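Local coordinates for protein Polyphosphate:AMP phosphotransferase (Meiothermus ruber H328, PDB 5O6M) that transfers phosphate from inorganic polyphosphate to nucleotides, turning AMP into ADP and ADP into ATP, as a class III polyphosphate kinase 2, at residues A89-P94 with L104-Q109; V60-M65 with L117-R122. The protein carries 1 engineered substitution. All coordinates share one frame; numbering follows the deposited sequence.

Contact 1. Residues A89-P94 with L104-Q109. With ATP (adenosine-5'-triphosphate), chain X.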
ATOM      1  N   ALA D  89       6.561  11.799  -5.692  1.00 43.81           N
ATOM      2  CA  ALA D  89       5.208  11.253  -5.697  1.00 47.10           C
ATOM      3  C   ALA D  89       4.339  12.150  -6.566  1.00 51.99           C
ATOM      4  O   ALA D  89       4.121  13.322  -6.235  1.00 46.94           O
ATOM      5  CB  ALA D  89       4.635  11.144  -4.283  1.00 41.07           C
ATOM      6  N   SER D  90       3.859  11.607  -7.678  1.00 49.98           N
ATOM      7  CA  SER D  90       3.015  12.342  -8.606  1.00 54.73           C
ATOM      8  C   SER D  90       1.554  12.044  -8.317  1.00 50.02           C
ATOM      9  O   SER D  90       1.200  10.919  -7.957  1.00 55.70           O
ATOM     10  CB  SER D  90       3.335  11.963 -10.053  1.00 50.25           C
ATOM     11  OG  SER D  90       4.658  12.310 -10.392  1.00 55.67           O
ATOM     12  N   PHE D  91       0.710  13.060  -8.462  1.00 48.10           N
ATOM     13  CA  PHE D  91      -0.725  12.917  -8.265  1.00 54.53           C
ATOM     14  C   PHE D  91      -1.438  13.320  -9.548  1.00 51.58           C
ATOM     15  O   PHE D  91      -1.373  14.483  -9.959  1.00 51.09           O
ATOM     16  CB  PHE D  91      -1.210  13.751  -7.075  1.00 52.70           C
ATOM     17  CG  PHE D  91      -0.666  13.289  -5.748  1.00 48.86           C
ATOM     18  CD1 PHE D  91      -1.228  12.195  -5.101  1.00 44.60           C
ATOM     19  CD2 PHE D  91       0.399  13.946  -5.148  1.00 43.27           C
ATOM     20  CE1 PHE D  91      -0.737  11.760  -3.885  1.00 42.08           C
ATOM     21  CE2 PHE D  91       0.896  13.518  -3.927  1.00 40.54           C
ATOM     22  CZ  PHE D  91       0.329  12.424  -3.296  1.00 45.43           C
ATOM     23  N   GLY D  92      -2.113  12.354 -10.174  1.00 61.51           N
ATOM     24  CA  GLY D  92      -2.918  12.582 -11.345  1.00 56.12           C
ATOM     25  C   GLY D  92      -4.399  12.464 -11.045  1.00 49.96           C
ATOM     26  O   GLY D  92      -4.836  12.543  -9.892  1.00 48.61           O
ATOM     27  N   VAL D  93      -5.183  12.262 -12.095  1.00 51.61           N
ATOM     28  CA  VAL D  93      -6.637  12.232 -11.896  1.00 55.71           C
ATOM     29  C   VAL D  93      -7.001  11.031 -11.026  1.00 49.73           C
ATOM     30  O   VAL D  93      -6.562   9.903 -11.310  1.00 50.37           O
ATOM     31  CB  VAL D  93      -7.367  12.199 -13.243  1.00 56.64           C
ATOM     32  CG1 VAL D  93      -6.380  12.311 -14.393  1.00 49.72           C
ATOM     33  CG2 VAL D  93      -8.239  10.949 -13.369  1.00 60.69           C
ATOM     34  N   PRO D  94      -7.772  11.221  -9.958  1.00 46.48           N
ATOM     35  CA  PRO D  94      -8.011  10.126  -9.006  1.00 53.78           C
ATOM     36  C   PRO D  94      -8.679   8.920  -9.655  1.00 59.99           C
ATOM     37  O   PRO D  94      -9.563   9.056 -10.503  1.00 66.93           O
ATOM     38  CB  PRO D  94      -8.928  10.767  -7.956  1.00 49.73           C
ATOM     39  CG  PRO D  94      -8.638  12.229  -8.039  1.00 52.78           C
ATOM     40  CD  PRO D  94      -8.320  12.503  -9.488  1.00 53.05           C
ATOM     41  N   LEU D 104      -7.758  13.115   0.984  1.00 41.66           N
ATOM     42  CA  LEU D 104      -6.446  13.107   1.619  1.00 46.61           C
ATOM     43  C   LEU D 104      -5.874  11.704   1.797  1.00 44.32           C
ATOM     44  O   LEU D 104      -4.686  11.574   2.116  1.00 41.45           O
ATOM     45  CB  LEU D 104      -6.502  13.810   2.981  1.00 43.40           C
ATOM     46  CG  LEU D 104      -6.577  15.337   2.992  1.00 43.37           C
ATOM     47  CD1 LEU D 104      -6.461  15.864   4.410  1.00 47.19           C
ATOM     48  CD2 LEU D 104      -5.488  15.935   2.118  1.00 44.92           C
ATOM     49  N   TRP D 105      -6.677  10.659   1.590  1.00 40.86           N
ATOM     50  CA  TRP D 105      -6.195   9.295   1.784  1.00 36.47           C
ATOM     51  C   TRP D 105      -5.001   9.000   0.880  1.00 45.90           C
ATOM     52  O   TRP D 105      -3.939   8.579   1.351  1.00 46.22           O
ATOM     53  CB  TRP D 105      -7.335   8.316   1.518  1.00 38.58           C
ATOM     54  CG  TRP D 105      -7.004   6.848   1.623  1.00 45.44           C
ATOM     55  CD1 TRP D 105      -6.928   6.104   2.768  1.00 45.16           C
ATOM     56  CD2 TRP D 105      -6.746   5.943   0.542  1.00 38.89           C
ATOM     57  NE1 TRP D 105      -6.635   4.796   2.466  1.00 46.49           N
ATOM     58  CE2 TRP D 105      -6.520   4.670   1.106  1.00 43.17           C
ATOM     59  CE3 TRP D 105      -6.685   6.085  -0.849  1.00 46.51           C
ATOM     60  CZ2 TRP D 105      -6.230   3.548   0.331  1.00 37.01           C
ATOM     61  CZ3 TRP D 105      -6.396   4.970  -1.618  1.00 51.27           C
ATOM     62  CH2 TRP D 105      -6.174   3.718  -1.027  1.00 50.81           C
ATOM     63  N   ARG D 106      -5.152   9.220  -0.426  1.00 45.38           N
ATOM     64  CA  ARG D 106      -4.073   8.903  -1.354  1.00 47.77           C
ATOM     65  C   ARG D 106      -2.860   9.806  -1.172  1.00 46.75           C
ATOM     66  O   ARG D 106      -1.754   9.421  -1.563  1.00 42.26           O
ATOM     67  CB  ARG D 106      -4.570   8.986  -2.799  1.00 47.61           C
ATOM     68  CG  ARG D 106      -4.866  10.393  -3.275  1.00 46.13           C
ATOM     69  CD  ARG D 106      -5.097  10.407  -4.772  1.00 44.29           C
ATOM     70  NE  ARG D 106      -5.140  11.765  -5.305  1.00 49.40           N
ATOM     71  CZ  ARG D 106      -5.047  12.055  -6.597  1.00 48.02           C
ATOM     72  NH1 ARG D 106      -4.913  11.080  -7.487  1.00 39.98           N
ATOM     73  NH2 ARG D 106      -5.090  13.319  -6.999  1.00 46.33           N
ATOM     74  N   VAL D 107      -3.040  11.002  -0.608  1.00 49.70           N
ATOM     75  CA  VAL D 107      -1.907  11.898  -0.391  1.00 45.33           C
ATOM     76  C   VAL D 107      -1.182  11.548   0.903  1.00 43.69           C
ATOM     77  O   VAL D 107       0.053  11.517   0.948  1.00 42.08           O
ATOM     78  CB  VAL D 107      -2.368  13.369  -0.395  1.00 45.81           C
ATOM     79  CG1 VAL D 107      -1.197  14.286  -0.094  1.00 36.40           C
ATOM     80  CG2 VAL D 107      -2.989  13.729  -1.733  1.00 43.46           C
ATOM     81  N   HIS D 108      -1.932  11.299   1.980  1.00 43.81           N
ATOM     82  CA  HIS D 108      -1.306  10.968   3.256  1.00 44.45           C
ATOM     83  C   HIS D 108      -0.391   9.755   3.131  1.00 45.45           C
ATOM     84  O   HIS D 108       0.671   9.703   3.763  1.00 47.33           O
ATOM     85  CB  HIS D 108      -2.369  10.716   4.326  1.00 35.79           C
ATOM     86  CG  HIS D 108      -1.856  10.865   5.726  1.00 45.68           C
ATOM     87  ND1 HIS D 108      -2.686  10.912   6.824  1.00 36.97           N
ATOM     88  CD2 HIS D 108      -0.594  10.995   6.203  1.00 43.27           C
ATOM     89  CE1 HIS D 108      -1.959  11.048   7.919  1.00 40.69           C
ATOM     90  NE2 HIS D 108      -0.687  11.105   7.569  1.00 52.42           N
ATOM     91  N   GLN D 109      -0.796   8.772   2.323  0.52 41.07           N
ATOM     92  CA  GLN D 109      -0.001   7.565   2.131  0.52 42.15           C
ATOM     93  C   GLN D 109       1.422   7.883   1.699  0.52 44.52           C
ATOM     94  O   GLN D 109       2.352   7.130   2.009  0.52 42.69           O
ATOM     95  CB  GLN D 109      -0.678   6.669   1.089  0.52 41.30           C
ATOM     96  CG  GLN D 109       0.139   5.464   0.674  0.52 41.36           C
ATOM     97  CD  GLN D 109       0.418   4.532   1.830  0.52 41.04           C
ATOM     98  OE1 GLN D 109      -0.441   4.307   2.685  0.52 43.16           O
ATOM     99  NE2 GLN D 109       1.626   3.987   1.868  0.52 39.18           N
TER
HETATM  100  PG  ATP X1001       1.431  16.872 -15.533  1.00 75.78           P
HETATM  101  O1G ATP X1001       1.536  16.854 -14.032  1.00 71.24           O
HETATM  102  O2G ATP X1001       0.696  18.102 -16.059  1.00 69.91           O
HETATM  103  O3G ATP X1001       2.798  16.781 -16.226  1.00 65.50           O
HETATM  104  PB  ATP X1001       0.922  14.245 -16.723  1.00 74.32           P
HETATM  105  O1B ATP X1001       0.404  14.170 -18.106  1.00 78.65           O
HETATM  106  O2B ATP X1001       2.426  14.027 -16.550  1.00 86.75           O
HETATM  107  O3B ATP X1001       0.563  15.632 -16.029  1.00 77.23           O
HETATM  108  PA  ATP X1001      -0.606  13.213 -14.401  1.00 68.54           P
HETATM  109  O1A ATP X1001       0.348  13.263 -13.274  1.00 79.29           O
HETATM  110  O2A ATP X1001      -1.482  11.962 -14.418  1.00 63.74           O
HETATM  111  O3A ATP X1001       0.186  13.192 -15.783  1.00 82.51           O
HETATM  112  O5' ATP X1001      -1.664  14.467 -14.320  1.00 68.17           O
HETATM  113  C5' ATP X1001      -2.906  14.410 -15.050  1.00 70.71           C
HETATM  114  C4' ATP X1001      -3.946  15.359 -14.500  1.00 67.95           C
HETATM  115  O4' ATP X1001      -4.410  14.936 -13.199  1.00 67.74           O
HETATM  116  C3' ATP X1001      -3.533  16.832 -14.348  1.00 56.32           C
HETATM  117  O3' ATP X1001      -4.218  17.619 -15.314  1.00 62.89           O
HETATM  118  C2' ATP X1001      -3.993  17.196 -12.924  1.00 65.01           C
HETATM  119  O2' ATP X1001      -4.631  18.466 -12.846  1.00 65.30           O
HETATM  120  C1' ATP X1001      -5.003  16.090 -12.651  1.00 61.42           C
HETATM  121  N9  ATP X1001      -5.323  15.874 -11.244  1.00 56.55           N
HETATM  122  C8  ATP X1001      -4.459  15.761 -10.188  1.00 61.22           C
HETATM  123  N7  ATP X1001      -5.048  15.685  -9.018  1.00 56.03           N
HETATM  124  C5  ATP X1001      -6.398  15.746  -9.327  1.00 47.67           C
HETATM  125  C6  ATP X1001      -7.558  15.732  -8.527  1.00 52.63           C
HETATM  126  N6  ATP X1001      -7.541  15.700  -7.192  1.00 51.38           N
HETATM  127  N1  ATP X1001      -8.753  15.795  -9.155  1.00 50.20           N
HETATM  128  C2  ATP X1001      -8.777  15.884 -10.487  1.00 52.13           C
HETATM  129  N3  ATP X1001      -7.753  15.924 -11.342  1.00 51.27           N
HETATM  130  C4  ATP X1001      -6.584  15.851 -10.696  1.00 49.86           C
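Arg-106 reaches from the short helix 105-108 to the backbone of Gly-92, just past the end of strand 86-90, at the nucleotide site of this P-loop-type kinase fold. Its guanidinium grips one atom end-on: NH1 lies 2.8 Å from Gly-92 O and NH2 3.0 Å from the same oxygen. The carbonyl sits in the guanidinium plane, with NH2 close to the line of the C=O bond and NH1 standing 37° above the carbonyl plane. ATP N7 also lies at the edge of the guanidinium, in its plane, 3.1 Å from Arg-106 NH2, so the base abuts the arginine that grips the loop. Pro-94 CG lies over one face of the guanidinium, towards its rim, and Phe-91 CB and CD1 are over the opposite face. Pro-94 also faces the base, its CD 3.3 Å from ATP N1, while Val-93 N approaches ATP O4' at 3.0 Å. Gly-92 suits its place, since a side chain there would run into ATP O2A.

Further out, Arg-106 CG sits between the backbone N and the carbonyl carbon (chi1 70°), and the extended chain slides past Phe-91 in the opposite direction, bringing the guanidinium, its plane 56° from that of the ring, up to Gly-92. Glu-98 forms a salt bridge with NH1, and would probably help fix the group's rotation. An alanine in place of Arg-106 would probably leave Gly-92 O without these two donors, Glu-98 without this salt-bridge mate, and a gap between Pro-94 and Phe-91 where the guanidinium lay. The helix also meets Phe-91 through Val-107, whose CG2 makes a CH-pi contact over the ring face. At the edge of the Phe-91 ring, in its plane, Arg-106 O lies 3.4 Å from CE1.

Contact 2. Residues V60-M65 with L117-R122. Engineered in segment 117-122: Asp-121 (natural residue Asn). With ATP (adenosine-5'-triphosphate), chain X.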
ATOM      1  N   VAL D  60       8.432  18.677   0.021  1.00 43.03           N
ATOM      2  CA  VAL D  60       8.461  19.788  -0.925  1.00 45.00           C
ATOM      3  C   VAL D  60       7.246  19.667  -1.840  1.00 49.42           C
ATOM      4  O   VAL D  60       7.113  18.686  -2.582  1.00 52.67           O
ATOM      5  CB  VAL D  60       9.767  19.806  -1.733  1.00 45.09           C
ATOM      6  CG1 VAL D  60       9.729  20.900  -2.791  1.00 40.55           C
ATOM      7  CG2 VAL D  60      10.956  19.999  -0.807  1.00 47.93           C
ATOM      8  N   VAL D  61       6.367  20.668  -1.793  1.00 47.72           N
ATOM      9  CA  VAL D  61       5.172  20.718  -2.630  1.00 42.43           C
ATOM     10  C   VAL D  61       5.440  21.611  -3.835  1.00 47.99           C
ATOM     11  O   VAL D  61       5.997  22.708  -3.695  1.00 45.42           O
ATOM     12  CB  VAL D  61       3.961  21.232  -1.833  1.00 49.81           C
ATOM     13  CG1 VAL D  61       2.736  21.334  -2.733  1.00 44.95           C
ATOM     14  CG2 VAL D  61       3.681  20.315  -0.653  1.00 41.94           C
ATOM     15  N   LEU D  62       5.080  21.122  -5.023  1.00 49.13           N
ATOM     16  CA  LEU D  62       5.191  21.874  -6.269  1.00 45.34           C
ATOM     17  C   LEU D  62       3.815  21.973  -6.912  1.00 49.08           C
ATOM     18  O   LEU D  62       3.198  20.947  -7.221  1.00 50.46           O
ATOM     19  CB  LEU D  62       6.181  21.209  -7.225  1.00 43.61           C
ATOM     20  CG  LEU D  62       7.633  21.085  -6.765  1.00 44.82           C
ATOM     21  CD1 LEU D  62       8.458  20.441  -7.858  1.00 53.35           C
ATOM     22  CD2 LEU D  62       8.199  22.447  -6.404  1.00 46.22           C
ATOM     23  N   GLN D  63       3.336  23.201  -7.109  1.00 46.08           N
ATOM     24  CA  GLN D  63       2.120  23.455  -7.869  1.00 47.89           C
ATOM     25  C   GLN D  63       2.388  24.572  -8.873  1.00 50.87           C
ATOM     26  O   GLN D  63       3.187  25.476  -8.618  1.00 49.28           O
ATOM     27  CB  GLN D  63       0.942  23.830  -6.950  1.00 43.57           C
ATOM     28  CG  GLN D  63       0.444  22.700  -6.033  1.00 47.90           C
ATOM     29  CD  GLN D  63      -0.405  21.645  -6.743  1.00 49.19           C
ATOM     30  OE1 GLN D  63      -0.545  20.523  -6.255  1.00 52.06           O
ATOM     31  NE2 GLN D  63      -0.995  22.009  -7.875  1.00 42.75           N
ATOM     32  N   ALA D  64       1.720  24.500 -10.021  1.00 55.57           N
ATOM     33  CA  ALA D  64       1.898  25.511 -11.055  1.00 55.90           C
ATOM     34  C   ALA D  64       0.792  25.361 -12.086  1.00 60.42           C
ATOM     35  O   ALA D  64       0.162  24.304 -12.198  1.00 51.03           O
ATOM     36  CB  ALA D  64       3.272  25.400 -11.727  1.00 51.48           C
ATOM     37  N   MET D  65       0.549  26.441 -12.825  1.00 58.17           N
ATOM     38  CA  MET D  65      -0.247  26.323 -14.034  1.00 59.84           C
ATOM     39  C   MET D  65       0.403  25.308 -14.968  1.00 56.17           C
ATOM     40  O   MET D  65       1.610  25.051 -14.899  1.00 52.93           O
ATOM     41  CB  MET D  65      -0.371  27.678 -14.736  1.00 62.46           C
ATOM     42  CG  MET D  65      -1.021  28.776 -13.903  1.00 60.97           C
ATOM     43  SD  MET D  65      -2.732  28.425 -13.446  1.00 70.24           S
ATOM     44  CE  MET D  65      -3.418  27.965 -15.033  1.00 67.83           C
ATOM     45  N   LEU D 117      13.350  12.851   1.771  1.00 44.89           N
ATOM     46  CA  LEU D 117      12.844  14.076   1.171  1.00 43.76           C
ATOM     47  C   LEU D 117      11.917  13.676   0.035  1.00 44.50           C
ATOM     48  O   LEU D 117      12.335  12.978  -0.896  1.00 46.65           O
ATOM     49  CB  LEU D 117      13.986  14.964   0.665  1.00 45.07           C
ATOM     50  CG  LEU D 117      13.667  16.390   0.204  1.00 46.76           C
ATOM     51  CD1 LEU D 117      14.948  17.178  -0.017  1.00 45.53           C
ATOM     52  CD2 LEU D 117      12.820  16.404  -1.062  1.00 49.87           C
ATOM     53  N   VAL D 118      10.666  14.111   0.109  1.00 43.93           N
ATOM     54  CA  VAL D 118       9.667  13.767  -0.890  1.00 45.36           C
ATOM     55  C   VAL D 118       9.226  15.033  -1.605  1.00 48.91           C
ATOM     56  O   VAL D 118       8.980  16.066  -0.972  1.00 49.58           O
ATOM     57  CB  VAL D 118       8.460  13.042  -0.265  1.00 41.43           C
ATOM     58  CG1 VAL D 118       7.344  12.920  -1.281  1.00 43.85           C
ATOM     59  CG2 VAL D 118       8.874  11.667   0.245  1.00 44.39           C
ATOM     60  N   ILE D 119       9.123  14.947  -2.926  1.00 43.67           N
ATOM     61  CA  ILE D 119       8.587  16.019  -3.747  1.00 43.20           C
ATOM     62  C   ILE D 119       7.193  15.603  -4.188  1.00 55.75           C
ATOM     63  O   ILE D 119       7.025  14.560  -4.833  1.00 52.12           O
ATOM     64  CB  ILE D 119       9.486  16.315  -4.953  1.00 43.21           C
ATOM     65  CG1 ILE D 119      10.887  16.691  -4.475  1.00 45.22           C
ATOM     66  CG2 ILE D 119       8.895  17.433  -5.793  1.00 55.97           C
ATOM     67  CD1 ILE D 119      11.970  16.427  -5.499  1.00 53.52           C
ATOM     68  N   PHE D 120       6.192  16.397  -3.813  1.00 53.62           N
ATOM     69  CA  PHE D 120       4.839  16.218  -4.325  1.00 44.14           C
ATOM     70  C   PHE D 120       4.739  16.926  -5.672  1.00 51.12           C
ATOM     71  O   PHE D 120       4.740  18.160  -5.740  1.00 47.54           O
ATOM     72  CB  PHE D 120       3.803  16.746  -3.336  1.00 45.75           C
ATOM     73  CG  PHE D 120       3.445  15.767  -2.247  1.00 48.64           C
ATOM     74  CD1 PHE D 120       4.116  14.559  -2.128  1.00 46.48           C
ATOM     75  CD2 PHE D 120       2.418  16.047  -1.356  1.00 39.71           C
ATOM     76  CE1 PHE D 120       3.779  13.654  -1.129  1.00 47.35           C
ATOM     77  CE2 PHE D 120       2.077  15.148  -0.358  1.00 38.15           C
ATOM     78  CZ  PHE D 120       2.756  13.951  -0.243  1.00 39.21           C
ATOM     79  N   ASP D 121       4.678  16.142  -6.745  1.00 52.09           N
ATOM     80  CA  ASP D 121       4.454  16.659  -8.094  1.00 53.53           C
ATOM     81  C   ASP D 121       2.946  16.781  -8.256  1.00 49.03           C
ATOM     82  O   ASP D 121       2.257  15.825  -8.620  1.00 52.91           O
ATOM     83  CB  ASP D 121       5.086  15.740  -9.133  1.00 52.15           C
ATOM     84  CG  ASP D 121       4.631  16.046 -10.546  1.00 54.82           C
ATOM     85  OD1 ASP D 121       4.261  17.204 -10.820  1.00 64.92           O
ATOM     86  OD2 ASP D 121       4.648  15.121 -11.384  1.00 64.58           O
ATOM     87  N   ARG D 122       2.428  17.979  -7.973  1.00 52.62           N
ATOM     88  CA  ARG D 122       1.011  18.171  -7.678  1.00 53.23           C
ATOM     89  C   ARG D 122       0.713  17.532  -6.326  1.00 51.88           C
ATOM     90  O   ARG D 122       1.535  16.767  -5.812  1.00 53.94           O
ATOM     91  CB  ARG D 122       0.131  17.584  -8.781  1.00 58.60           C
ATOM     92  CG  ARG D 122       0.245  18.321 -10.109  1.00 58.42           C
ATOM     93  CD  ARG D 122      -0.776  17.813 -11.115  1.00 57.34           C
ATOM     94  NE  ARG D 122      -0.485  18.292 -12.463  1.00 61.64           N
ATOM     95  CZ  ARG D 122      -0.916  19.447 -12.957  1.00 62.48           C
ATOM     96  NH1 ARG D 122      -1.671  20.250 -12.216  1.00 58.38           N
ATOM     97  NH2 ARG D 122      -0.598  19.795 -14.195  1.00 50.91           N
TER
HETATM   98  PG  ATP X1001       1.431  16.872 -15.533  1.00 75.78           P
HETATM   99  O1G ATP X1001       1.536  16.854 -14.032  1.00 71.24           O
HETATM  100  O2G ATP X1001       0.696  18.102 -16.059  1.00 69.91           O
HETATM  101  O3G ATP X1001       2.798  16.781 -16.226  1.00 65.50           O
HETATM  102  PB  ATP X1001       0.922  14.245 -16.723  1.00 74.32           P
HETATM  103  O1B ATP X1001       0.404  14.170 -18.106  1.00 78.65           O
HETATM  104  O2B ATP X1001       2.426  14.027 -16.550  1.00 86.75           O
HETATM  105  O3B ATP X1001       0.563  15.632 -16.029  1.00 77.23           O
HETATM  106  PA  ATP X1001      -0.606  13.213 -14.401  1.00 68.54           P
HETATM  107  O1A ATP X1001       0.348  13.263 -13.274  1.00 79.29           O
HETATM  108  O2A ATP X1001      -1.482  11.962 -14.418  1.00 63.74           O
HETATM  109  O3A ATP X1001       0.186  13.192 -15.783  1.00 82.51           O
HETATM  110  O5' ATP X1001      -1.664  14.467 -14.320  1.00 68.17           O
HETATM  111  C5' ATP X1001      -2.906  14.410 -15.050  1.00 70.71           C
HETATM  112  C4' ATP X1001      -3.946  15.359 -14.500  1.00 67.95           C
HETATM  113  O4' ATP X1001      -4.410  14.936 -13.199  1.00 67.74           O
HETATM  114  C3' ATP X1001      -3.533  16.832 -14.348  1.00 56.32           C
HETATM  115  O3' ATP X1001      -4.218  17.619 -15.314  1.00 62.89           O
HETATM  116  C2' ATP X1001      -3.993  17.196 -12.924  1.00 65.01           C
HETATM  117  O2' ATP X1001      -4.631  18.466 -12.846  1.00 65.30           O
HETATM  118  C1' ATP X1001      -5.003  16.090 -12.651  1.00 61.42           C
HETATM  119  N9  ATP X1001      -5.323  15.874 -11.244  1.00 56.55           N
HETATM  120  C8  ATP X1001      -4.459  15.761 -10.188  1.00 61.22           C
HETATM  121  N7  ATP X1001      -5.048  15.685  -9.018  1.00 56.03           N
HETATM  122  C5  ATP X1001      -6.398  15.746  -9.327  1.00 47.67           C
HETATM  123  C6  ATP X1001      -7.558  15.732  -8.527  1.00 52.63           C
HETATM  124  N6  ATP X1001      -7.541  15.700  -7.192  1.00 51.38           N
HETATM  125  N1  ATP X1001      -8.753  15.795  -9.155  1.00 50.20           N
HETATM  126  C2  ATP X1001      -8.777  15.884 -10.487  1.00 52.13           C
HETATM  127  N3  ATP X1001      -7.753  15.924 -11.342  1.00 51.27           N
HETATM  128  C4  ATP X1001      -6.584  15.851 -10.696  1.00 49.86           C
HETATM  129  O   HOH W   1      -2.220  22.784 -13.395  1.00 60.12           O
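Val-60 and Ile-119 pair as neighbours in the parallel five-stranded sheet at the core of this P-loop-type kinase fold, strand 57-64 running beside strand 117-121. Their short segments diverge by only 17°, and a ladder of four backbone hydrogen bonds joins them, from Val-60 N to Val-118 O at one end to Arg-122 N and Leu-62 O at the other.

On the sheet face that carries Val-60, Leu-62 and Ile-119, the closest apolar touch is Leu-62 CD1 to Ile-119 CG2, 3.7 Å. Ile-119 CG2 is anti to its backbone N, and Leu-62 CG is anti to its own carbonyl carbon (chi1 -62°); the two side chains cross obliquely. Val-60 CG2 meets Leu-117 CD2 more loosely at 4.1 Å. On the same face as Leu-62, the engineered Asp-121 (Asn in the natural sequence) makes a salt bridge with Lys-70 and a hydrogen bond with Ser-90. Val-61 and Phe-120 point to the other face, where CG2 of the valine barely reaches CB of the phenylalanine; the phenyl ring turns from strand 57-64 and meets Phe-91 edge-to-face.

Toward the C-terminal ends of the strands the contact turns polar. The Gln-63 side chain bends at chi2 (-76°), and OE1 packs against Arg-122 CA at 3.2 Å. The Arg-122 chain, extended from CG to NE, carries its guanidinium to the gamma phosphate of ATP: NE binds O1G at 2.9 Å and NH2 binds O2G at 2.8 Å, both nearly straight, with the phosphorus in the guanidinium plane. ATP C2' lies over one face. Ser-123 bonds Gln-63 OE1, Glu-126 OE2 takes both Gln-63 NE2 and Arg-122 NH1, and Asp-66 pairs with Arg-122 NH2, which would probably limit the group's rotation. A water accepts from Arg-122 NH1 at 2.8 Å and donates to Ala-64 O.

The two contacts lie about 12 Å apart, centre to centre, and share one parallel sheet: strands 86-90 and 117-121 are neighbours in it, with 57-64 next to the latter. Along the chain the order is 60-65, 89-94, 104-109 and 117-122, so contact 1 falls wholly within the span that contact 2 brackets, and helix 105-108 leads on to strand 117-121. They join directly through probable backbone hydrogen bonds of Ala-89 with Ile-119 and Asp-121, and through Val-107 packing on Phe-120. Both touch the same ATP, contact 1 at the adenine end and contact 2 at the gamma phosphate, so residues just past two adjoining strands line opposite ends of the nucleotide.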